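Local coordinates for integral membrane indolylacetylinositol arabinosyltransferase EmbB (Mycolicibacterium smegmatis MC2 155, PDB 7BVC), which probably transfers arabinose units to build the arabinan of the mycobacterial cell-wall arabinogalactan and is the membrane-embedded target that binds ethambutol here, at residues 289-302 / 320-332. Numbering follows the deposited sequence.
With 95E (Ethambutol), chain I.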
# COMPACT_ATOMS: atom_id res chain seq x y z
N ILE B 289 -2.46 13.05 22.30
CA ILE B 289 -3.01 12.79 23.63
C ILE B 289 -2.78 13.97 24.56
O ILE B 289 -3.63 14.28 25.41
CB ILE B 289 -2.41 11.49 24.20
CG1 ILE B 289 -2.73 10.32 23.26
CG2 ILE B 289 -2.94 11.21 25.59
CD1 ILE B 289 -2.28 8.99 23.79
N LEU B 290 -1.65 14.67 24.42
CA LEU B 290 -1.40 15.82 25.28
C LEU B 290 -2.41 16.92 25.03
O LEU B 290 -2.93 17.53 25.98
CB LEU B 290 0.02 16.34 25.07
CG LEU B 290 0.52 17.28 26.17
CD1 LEU B 290 0.56 16.56 27.50
CD2 LEU B 290 1.88 17.85 25.82
N GLN B 291 -2.73 17.20 23.76
CA GLN B 291 -3.73 18.22 23.47
C GLN B 291 -5.13 17.74 23.83
O GLN B 291 -5.98 18.56 24.19
CB GLN B 291 -3.66 18.61 21.99
CG GLN B 291 -2.30 19.08 21.53
CD GLN B 291 -1.73 20.17 22.41
OE1 GLN B 291 -0.60 20.06 22.90
NE2 GLN B 291 -2.50 21.22 22.61
N MET B 292 -5.39 16.44 23.74
CA MET B 292 -6.68 15.92 24.19
C MET B 292 -6.85 16.10 25.69
O MET B 292 -7.95 16.39 26.17
CB MET B 292 -6.82 14.45 23.81
CG MET B 292 -7.05 14.20 22.34
SD MET B 292 -7.86 12.62 22.04
CE MET B 292 -7.18 11.63 23.36
N ALA B 293 -5.77 15.94 26.45
CA ALA B 293 -5.85 15.99 27.91
C ALA B 293 -5.75 17.40 28.47
O ALA B 293 -6.28 17.65 29.56
CB ALA B 293 -4.75 15.12 28.52
N ARG B 294 -5.08 18.33 27.78
CA ARG B 294 -4.95 19.68 28.29
C ARG B 294 -6.22 20.51 28.13
O ARG B 294 -6.31 21.59 28.73
CB ARG B 294 -3.79 20.40 27.60
CG ARG B 294 -2.42 19.94 28.07
CD ARG B 294 -1.32 20.58 27.24
NE ARG B 294 -1.15 21.99 27.56
CZ ARG B 294 -0.38 22.82 26.87
NH1 ARG B 294 0.30 22.38 25.82
NH2 ARG B 294 -0.29 24.10 27.22
N THR B 295 -7.19 20.05 27.35
CA THR B 295 -8.42 20.79 27.12
C THR B 295 -9.66 20.11 27.68
O THR B 295 -10.75 20.69 27.61
CB THR B 295 -8.63 21.01 25.61
OG1 THR B 295 -8.98 19.77 24.99
CG2 THR B 295 -7.36 21.54 24.97
N ALA B 296 -9.52 18.91 28.25
CA ALA B 296 -10.67 18.12 28.68
C ALA B 296 -11.33 18.65 29.94
O ALA B 296 -12.44 18.21 30.26
CB ALA B 296 -10.24 16.67 28.90
N GLU B 297 -10.69 19.55 30.67
CA GLU B 297 -11.32 20.12 31.86
C GLU B 297 -12.10 21.39 31.54
O GLU B 297 -13.15 21.63 32.15
CB GLU B 297 -10.27 20.43 32.93
CG GLU B 297 -10.87 20.72 34.29
CD GLU B 297 -9.86 21.29 35.26
OE1 GLU B 297 -8.81 21.80 34.81
OE2 GLU B 297 -10.10 21.22 36.49
N HIS B 298 -11.62 22.20 30.60
CA HIS B 298 -12.41 23.33 30.13
C HIS B 298 -13.57 22.86 29.26
O HIS B 298 -14.69 23.36 29.39
CB HIS B 298 -11.53 24.31 29.36
CG HIS B 298 -12.09 25.70 29.28
ND1 HIS B 298 -12.44 26.30 28.09
CD2 HIS B 298 -12.38 26.60 30.25
CE1 HIS B 298 -12.91 27.51 28.33
NE2 HIS B 298 -12.88 27.72 29.63
N ALA B 299 -13.32 21.88 28.38
CA ALA B 299 -14.41 21.32 27.59
C ALA B 299 -15.45 20.65 28.48
O ALA B 299 -16.64 20.94 28.38
CB ALA B 299 -13.85 20.33 26.57
N GLY B 300 -15.00 19.76 29.36
CA GLY B 300 -15.88 19.12 30.32
C GLY B 300 -16.24 17.68 30.02
O GLY B 300 -16.88 17.04 30.86
N TYR B 301 -15.87 17.15 28.85
CA TYR B 301 -16.29 15.78 28.54
C TYR B 301 -15.23 14.92 27.84
O TYR B 301 -15.60 13.86 27.32
CB TYR B 301 -17.57 15.82 27.70
CG TYR B 301 -17.41 16.32 26.28
CD1 TYR B 301 -17.48 17.67 25.99
CD2 TYR B 301 -17.24 15.43 25.23
CE1 TYR B 301 -17.36 18.13 24.70
CE2 TYR B 301 -17.11 15.88 23.94
CZ TYR B 301 -17.17 17.23 23.68
OH TYR B 301 -17.04 17.68 22.39
N MET B 302 -13.96 15.32 27.82
CA MET B 302 -12.89 14.50 27.24
C MET B 302 -13.16 14.19 25.76
O MET B 302 -13.39 13.06 25.35
CB MET B 302 -12.69 13.21 28.05
CG MET B 302 -11.46 12.40 27.66
SD MET B 302 -9.91 13.18 28.16
CE MET B 302 -8.97 13.02 26.65
N TYR B 320 -7.30 8.33 30.05
CA TYR B 320 -6.92 9.70 29.74
C TYR B 320 -7.38 10.68 30.81
O TYR B 320 -6.82 11.77 30.92
CB TYR B 320 -7.47 10.11 28.38
CG TYR B 320 -7.01 9.23 27.24
CD1 TYR B 320 -5.78 8.59 27.28
CD2 TYR B 320 -7.81 9.04 26.12
CE1 TYR B 320 -5.36 7.79 26.25
CE2 TYR B 320 -7.39 8.23 25.08
CZ TYR B 320 -6.16 7.61 25.15
OH TYR B 320 -5.74 6.81 24.12
N ASN B 321 -8.38 10.31 31.61
CA ASN B 321 -8.80 11.15 32.72
C ASN B 321 -7.80 11.16 33.86
O ASN B 321 -7.93 11.98 34.77
CB ASN B 321 -10.17 10.69 33.23
CG ASN B 321 -11.30 11.14 32.34
OD1 ASN B 321 -11.79 12.26 32.46
ND2 ASN B 321 -11.73 10.26 31.44
N VAL B 322 -6.81 10.27 33.83
CA VAL B 322 -5.70 10.33 34.77
C VAL B 322 -4.63 11.31 34.29
O VAL B 322 -4.07 12.07 35.09
CB VAL B 322 -5.11 8.93 35.00
CG1 VAL B 322 -3.90 8.99 35.90
CG2 VAL B 322 -6.17 8.00 35.58
N LEU B 323 -4.34 11.32 32.99
CA LEU B 323 -3.43 12.32 32.45
C LEU B 323 -4.03 13.71 32.54
O LEU B 323 -3.29 14.69 32.73
CB LEU B 323 -3.08 11.98 31.00
CG LEU B 323 -2.54 10.57 30.75
CD1 LEU B 323 -2.07 10.43 29.31
CD2 LEU B 323 -1.41 10.25 31.71
N ALA B 324 -5.35 13.83 32.40
CA ALA B 324 -5.99 15.13 32.57
C ALA B 324 -5.79 15.67 33.98
O ALA B 324 -5.73 16.89 34.18
CB ALA B 324 -7.48 15.03 32.25
N LEU B 325 -5.67 14.78 34.97
CA LEU B 325 -5.39 15.21 36.34
C LEU B 325 -3.91 15.47 36.54
O LEU B 325 -3.53 16.39 37.28
CB LEU B 325 -5.88 14.15 37.33
CG LEU B 325 -7.35 14.22 37.73
CD1 LEU B 325 -7.78 12.92 38.38
CD2 LEU B 325 -7.59 15.39 38.66
N MET B 326 -3.05 14.67 35.90
CA MET B 326 -1.62 14.89 36.01
C MET B 326 -1.20 16.23 35.42
O MET B 326 -0.28 16.88 35.93
CB MET B 326 -0.86 13.75 35.32
CG MET B 326 -0.90 12.43 36.07
SD MET B 326 0.25 11.23 35.38
CE MET B 326 1.82 11.94 35.87
N THR B 327 -1.87 16.67 34.35
CA THR B 327 -1.51 17.92 33.70
C THR B 327 -1.79 19.15 34.55
O THR B 327 -1.45 20.26 34.11
CB THR B 327 -2.23 18.06 32.36
OG1 THR B 327 -3.63 17.80 32.54
CG2 THR B 327 -1.67 17.09 31.34
N LYS B 328 -2.39 19.01 35.73
CA LYS B 328 -2.59 20.17 36.59
C LYS B 328 -1.32 20.56 37.32
O LYS B 328 -1.14 21.74 37.66
CB LYS B 328 -3.71 19.89 37.59
CG LYS B 328 -4.97 19.32 36.96
CD LYS B 328 -6.14 19.36 37.93
CE LYS B 328 -6.76 20.75 37.97
NZ LYS B 328 -8.02 20.76 38.75
N VAL B 329 -0.43 19.60 37.58
CA VAL B 329 0.86 19.92 38.19
C VAL B 329 1.77 20.58 37.16
O VAL B 329 2.22 21.72 37.35
CB VAL B 329 1.50 18.65 38.77
CG1 VAL B 329 2.75 19.01 39.56
CG2 VAL B 329 0.51 17.90 39.64
N SER B 330 2.04 19.88 36.06
CA SER B 330 2.85 20.39 34.97
C SER B 330 2.67 19.45 33.78
O SER B 330 2.20 18.32 33.93
CB SER B 330 4.32 20.50 35.35
OG SER B 330 4.92 19.22 35.43
N ASP B 331 3.04 19.94 32.60
CA ASP B 331 2.93 19.15 31.38
C ASP B 331 4.28 18.93 30.71
O ASP B 331 4.34 18.69 29.50
CB ASP B 331 1.96 19.81 30.40
CG ASP B 331 2.52 21.07 29.78
OD1 ASP B 331 2.97 21.96 30.54
OD2 ASP B 331 2.52 21.18 28.54
N ALA B 332 5.37 19.00 31.48
CA ALA B 332 6.69 18.71 30.93
C ALA B 332 6.75 17.27 30.45
O ALA B 332 6.06 16.39 30.97
CB ALA B 332 7.77 18.98 31.97
C2 95E I . -7.33 8.77 18.80
O12 95E I . -1.03 7.27 13.36
C11 95E I . -1.95 7.45 14.40
C10 95E I . -3.16 8.21 13.88
C13 95E I . -2.71 9.36 12.99
C14 95E I . -2.98 9.10 11.51
N9 95E I . -3.90 8.77 14.99
C8 95E I . -4.32 7.70 15.88
C7 95E I . -5.49 8.14 16.75
N6 95E I . -5.04 8.27 18.12
C3 95E I . -6.10 7.91 19.04
O1 95E I . -8.17 8.62 19.90
C4 95E I . -5.62 8.14 20.47
C5 95E I . -4.32 7.39 20.78
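With its ring swung clear of the carbonyl carbon and set beside the backbone N (chi1 -59°), Tyr320 reaches Ile289, whose CG1 branch takes the same setting and sends CD1 to within 4.1 Å of Tyr320 CE1. The Ile289 side chain crosses the tyrosine at about a right angle, while its other branch, CG2, packs on Leu323 CD1. Met292 comes in at a slant, its CE 3.8 Å from Tyr320 CE2, whereas Met302 runs across at about a right angle, with CE 3.7 Å from Tyr320 CB. Small residues bring the backbones together where helices 289-294 and 320-326 cross at -72°, the CA atoms of Ala293 and Ala324 being 4.7 Å apart. Polar pairs lie beyond this apolar centre. Lys328 NZ donates to the syn side of Glu297 OE2 (3.1 Å), somewhat out of the carboxylate plane, in a salt bridge between two exposed residues. Asp331 OD2 instead sits above one face of the Arg294 guanidinium, a long ionic pair to which no N-H points; Arg294 NH2 bonds to the carbonyl of Gln981. At the other end, Tyr320 OH and Ile289 CD1 both touch ethambutol C5, the former at 3.7 Å. The contact thus contributes part of the wall of the inhibitor pocket, meeting the drug's ethyl carbon by van der Waals packing, whereas the two ion pairs between these segments lie well away from the drug.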